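Local coordinates for periplasmic binding protein component of an ABC type zinc uptake transporter (Synechocystis sp., PDB 1PQ4) that probably captures zinc ions in the periplasm and delivers them to an ABC-type zinc uptake transporter, at residues I5-P10 and Y14-I19. Numbering follows the deposited sequence.
Sequences ITVSIP and YFLEKI
Tyr14 meets Pro10 through the backbone: its N faces Pro10 O at 3.5 Å, where the two segments come closest along the chain. The phenol itself leads away from 5-10, because CG lies anti to the backbone N (chi1 -179°), and reaches Phe170 on helix 160-185, the helix that the far side of this one faces. Leu16 is the residue of the helix that engages the strand, set between Ile5 and Val7, with both branches in use. Its CD2 and CG sit over one methyl, Val7 CG1, with Leu16 CG and Val7 CG1 4.0 Å apart; the two side chains run past each other in opposite senses. The other branch, Leu16 CD1, meets Ile5 CD1 at 4.2 Å. Ile5 gets there by extension: with chi2 at 173° the chain is drawn out to its terminal methyl, which slants across the leucine. The contacts of Leu16 with the strand are all apolar, and at these separations none is strained. Together the side chains bridge a backbone spacing of 8.6 Å between the CA atoms of Val7 and Leu16. Val26 of strand 24-28 and Leu152 of helix 138-155 also touch Leu16, so it is buried between sheet and helices. The Pro10 side chain lies about 11 Å from the bound zinc ion, too far to be a ligand; the metal is held by His37, His133 and His197. Strand 3-7, helix 10-20 and strand 24-28, which pairs in parallel with strand 3-7, form a beta-alpha-beta crossover, presumably of the usual right-handed kind, the building unit of the alpha/beta lobes of metal-binding proteins of solute-binding family 9.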
ATOM      1  N   ILE A   5       7.939 -18.113   1.572  1.00 16.86           N
ATOM      2  CA  ILE A   5       8.252 -16.747   1.165  1.00 17.37           C
ATOM      3  C   ILE A   5       7.692 -15.816   2.200  1.00 17.95           C
ATOM      4  O   ILE A   5       6.573 -16.006   2.683  1.00 21.05           O
ATOM      5  CB  ILE A   5       7.573 -16.423  -0.216  1.00 19.50           C
ATOM      6  CG1 ILE A   5       8.109 -17.401  -1.267  1.00 23.95           C
ATOM      7  CG2 ILE A   5       7.841 -14.951  -0.667  1.00 19.07           C
ATOM      8  CD1 ILE A   5       7.434 -17.335  -2.634  1.00 28.05           C
ATOM      9  N   THR A   6       8.473 -14.811   2.544  1.00 15.29           N
ATOM     10  CA  THR A   6       8.037 -13.826   3.496  1.00 14.92           C
ATOM     11  C   THR A   6       7.897 -12.523   2.760  1.00 12.48           C
ATOM     12  O   THR A   6       8.715 -12.154   1.857  1.00 13.22           O
ATOM     13  CB  THR A   6       9.064 -13.695   4.664  1.00 18.82           C
ATOM     14  OG1 THR A   6       9.098 -14.923   5.406  1.00 15.04           O
ATOM     15  CG2 THR A   6       8.635 -12.601   5.617  1.00 21.63           C
ATOM     16  N   VAL A   7       6.842 -11.795   3.100  1.00 10.89           N
ATOM     17  CA  VAL A   7       6.673 -10.490   2.488  1.00 10.74           C
ATOM     18  C   VAL A   7       6.570  -9.454   3.612  1.00 13.78           C
ATOM     19  O   VAL A   7       6.337  -9.811   4.766  1.00 16.99           O
ATOM     20  CB  VAL A   7       5.404 -10.413   1.613  1.00 13.59           C
ATOM     21  CG1 VAL A   7       5.465 -11.514   0.523  1.00 14.59           C
ATOM     22  CG2 VAL A   7       4.161 -10.582   2.507  1.00 10.74           C
ATOM     23  N   SER A   8       6.734  -8.191   3.264  1.00 14.24           N
ATOM     24  CA  SER A   8       6.678  -7.134   4.267  1.00 13.07           C
ATOM     25  C   SER A   8       5.289  -6.806   4.796  1.00 15.65           C
ATOM     26  O   SER A   8       5.089  -6.761   5.996  1.00 14.10           O
ATOM     27  CB  SER A   8       7.297  -5.850   3.713  1.00 15.71           C
ATOM     28  OG  SER A   8       8.703  -5.992   3.565  1.00 16.58           O
ATOM     29  N   ILE A   9       4.310  -6.650   3.904  1.00 11.45           N
ATOM     30  CA  ILE A   9       2.983  -6.208   4.383  1.00 12.27           C
ATOM     31  C   ILE A   9       1.868  -7.057   3.840  1.00 15.02           C
ATOM     32  O   ILE A   9       2.027  -7.720   2.810  1.00 15.49           O
ATOM     33  CB  ILE A   9       2.769  -4.710   4.040  1.00 12.95           C
ATOM     34  CG1 ILE A   9       3.055  -4.470   2.545  1.00 14.32           C
ATOM     35  CG2 ILE A   9       3.707  -3.850   4.861  1.00 11.71           C
ATOM     36  CD1 ILE A   9       2.492  -3.164   1.988  1.00 28.05           C
ATOM     37  N   PRO A  10       0.703  -7.061   4.533  1.00 14.43           N
ATOM     38  CA  PRO A  10      -0.441  -7.874   4.113  1.00 14.43           C
ATOM     39  C   PRO A  10      -0.847  -7.821   2.640  1.00 10.07           C
ATOM     40  O   PRO A  10      -1.090  -8.871   2.050  1.00 14.44           O
ATOM     41  CB  PRO A  10      -1.609  -7.421   5.083  1.00 12.60           C
ATOM     42  CG  PRO A  10      -0.781  -6.969   6.358  1.00 12.46           C
ATOM     43  CD  PRO A  10       0.410  -6.257   5.734  1.00 12.34           C
ATOM     44  N   TYR A  14      -1.543 -10.921  -0.810  1.00 12.08           N
ATOM     45  CA  TYR A  14      -2.570 -11.040  -1.840  1.00 13.58           C
ATOM     46  C   TYR A  14      -1.865 -11.240  -3.228  1.00 15.44           C
ATOM     47  O   TYR A  14      -2.246 -12.097  -4.024  1.00 13.09           O
ATOM     48  CB  TYR A  14      -3.401  -9.759  -1.866  1.00 15.61           C
ATOM     49  CG  TYR A  14      -4.530  -9.755  -2.882  1.00 16.15           C
ATOM     50  CD1 TYR A  14      -5.788 -10.289  -2.560  1.00 21.39           C
ATOM     51  CD2 TYR A  14      -4.336  -9.242  -4.164  1.00 10.73           C
ATOM     52  CE1 TYR A  14      -6.813 -10.309  -3.485  1.00 20.59           C
ATOM     53  CE2 TYR A  14      -5.367  -9.270  -5.132  1.00 14.39           C
ATOM     54  CZ  TYR A  14      -6.600  -9.809  -4.758  1.00 23.24           C
ATOM     55  OH  TYR A  14      -7.624  -9.878  -5.648  1.00 23.22           O
ATOM     56  N   PHE A  15      -0.865 -10.415  -3.494  1.00  9.68           N
ATOM     57  CA  PHE A  15      -0.133 -10.479  -4.761  1.00 11.18           C
ATOM     58  C   PHE A  15       0.525 -11.850  -4.871  1.00 12.68           C
ATOM     59  O   PHE A  15       0.467 -12.496  -5.914  1.00 13.09           O
ATOM     60  CB  PHE A  15       0.967  -9.435  -4.791  1.00  9.55           C
ATOM     61  CG  PHE A  15       0.504  -8.020  -4.601  1.00 11.44           C
ATOM     62  CD1 PHE A  15       1.454  -7.031  -4.251  1.00 13.63           C
ATOM     63  CD2 PHE A  15      -0.823  -7.649  -4.775  1.00 12.40           C
ATOM     64  CE1 PHE A  15       1.085  -5.705  -4.071  1.00 15.56           C
ATOM     65  CE2 PHE A  15      -1.224  -6.297  -4.603  1.00  8.29           C
ATOM     66  CZ  PHE A  15      -0.276  -5.332  -4.248  1.00 12.98           C
ATOM     67  N   LEU A  16       1.180 -12.290  -3.799  1.00 14.27           N
ATOM     68  CA  LEU A  16       1.836 -13.588  -3.852  1.00 13.85           C
ATOM     69  C   LEU A  16       0.879 -14.737  -4.040  1.00 20.35           C
ATOM     70  O   LEU A  16       1.206 -15.721  -4.745  1.00 17.20           O
ATOM     71  CB  LEU A  16       2.688 -13.849  -2.601  1.00 16.26           C
ATOM     72  CG  LEU A  16       4.141 -13.350  -2.738  1.00 18.19           C
ATOM     73  CD1 LEU A  16       4.908 -14.219  -3.741  1.00 19.84           C
ATOM     74  CD2 LEU A  16       4.140 -11.892  -3.256  1.00 17.94           C
ATOM     75  N   GLU A  17      -0.267 -14.667  -3.353  1.00 15.25           N
ATOM     76  CA  GLU A  17      -1.270 -15.745  -3.505  1.00 15.05           C
ATOM     77  C   GLU A  17      -1.742 -15.809  -4.969  1.00 15.78           C
ATOM     78  O   GLU A  17      -1.913 -16.879  -5.509  1.00 14.57           O
ATOM     79  CB  GLU A  17      -2.480 -15.486  -2.592  1.00 15.02           C
ATOM     80  CG  GLU A  17      -3.563 -16.592  -2.596  1.00 17.60           C
ATOM     81  CD  GLU A  17      -3.026 -17.980  -2.265  1.00 21.00           C
ATOM     82  OE1 GLU A  17      -2.011 -18.102  -1.526  1.00 22.09           O
ATOM     83  OE2 GLU A  17      -3.641 -18.971  -2.749  1.00 24.83           O
ATOM     84  N   LYS A  18      -1.965 -14.663  -5.588  1.00 11.54           N
ATOM     85  CA  LYS A  18      -2.439 -14.619  -6.980  1.00 13.98           C
ATOM     86  C   LYS A  18      -1.384 -15.180  -7.948  1.00 20.38           C
ATOM     87  O   LYS A  18      -1.688 -15.882  -8.910  1.00 18.66           O
ATOM     88  CB  LYS A  18      -2.725 -13.162  -7.372  1.00 14.20           C
ATOM     89  CG  LYS A  18      -4.028 -12.628  -6.772  1.00 17.11           C
ATOM     90  CD  LYS A  18      -5.224 -13.253  -7.550  1.00 25.06           C
ATOM     91  CE  LYS A  18      -6.586 -13.006  -6.855  1.00 32.84           C
ATOM     92  NZ  LYS A  18      -7.712 -13.307  -7.808  1.00 30.64           N
ATOM     93  N   ILE A  19      -0.133 -14.870  -7.666  1.00 14.82           N
ATOM     94  CA  ILE A  19       0.951 -15.288  -8.571  1.00 14.34           C
ATOM     95  C   ILE A  19       1.404 -16.709  -8.316  1.00 16.52           C
ATOM     96  O   ILE A  19       1.638 -17.491  -9.245  1.00 19.39           O
ATOM     97  CB  ILE A  19       2.127 -14.320  -8.396  1.00 18.67           C
ATOM     98  CG1 ILE A  19       1.748 -12.956  -8.957  1.00 17.21           C
ATOM     99  CG2 ILE A  19       3.434 -14.900  -9.058  1.00 20.40           C
ATOM    100  CD1 ILE A  19       2.690 -11.824  -8.568  1.00 28.05           C
TER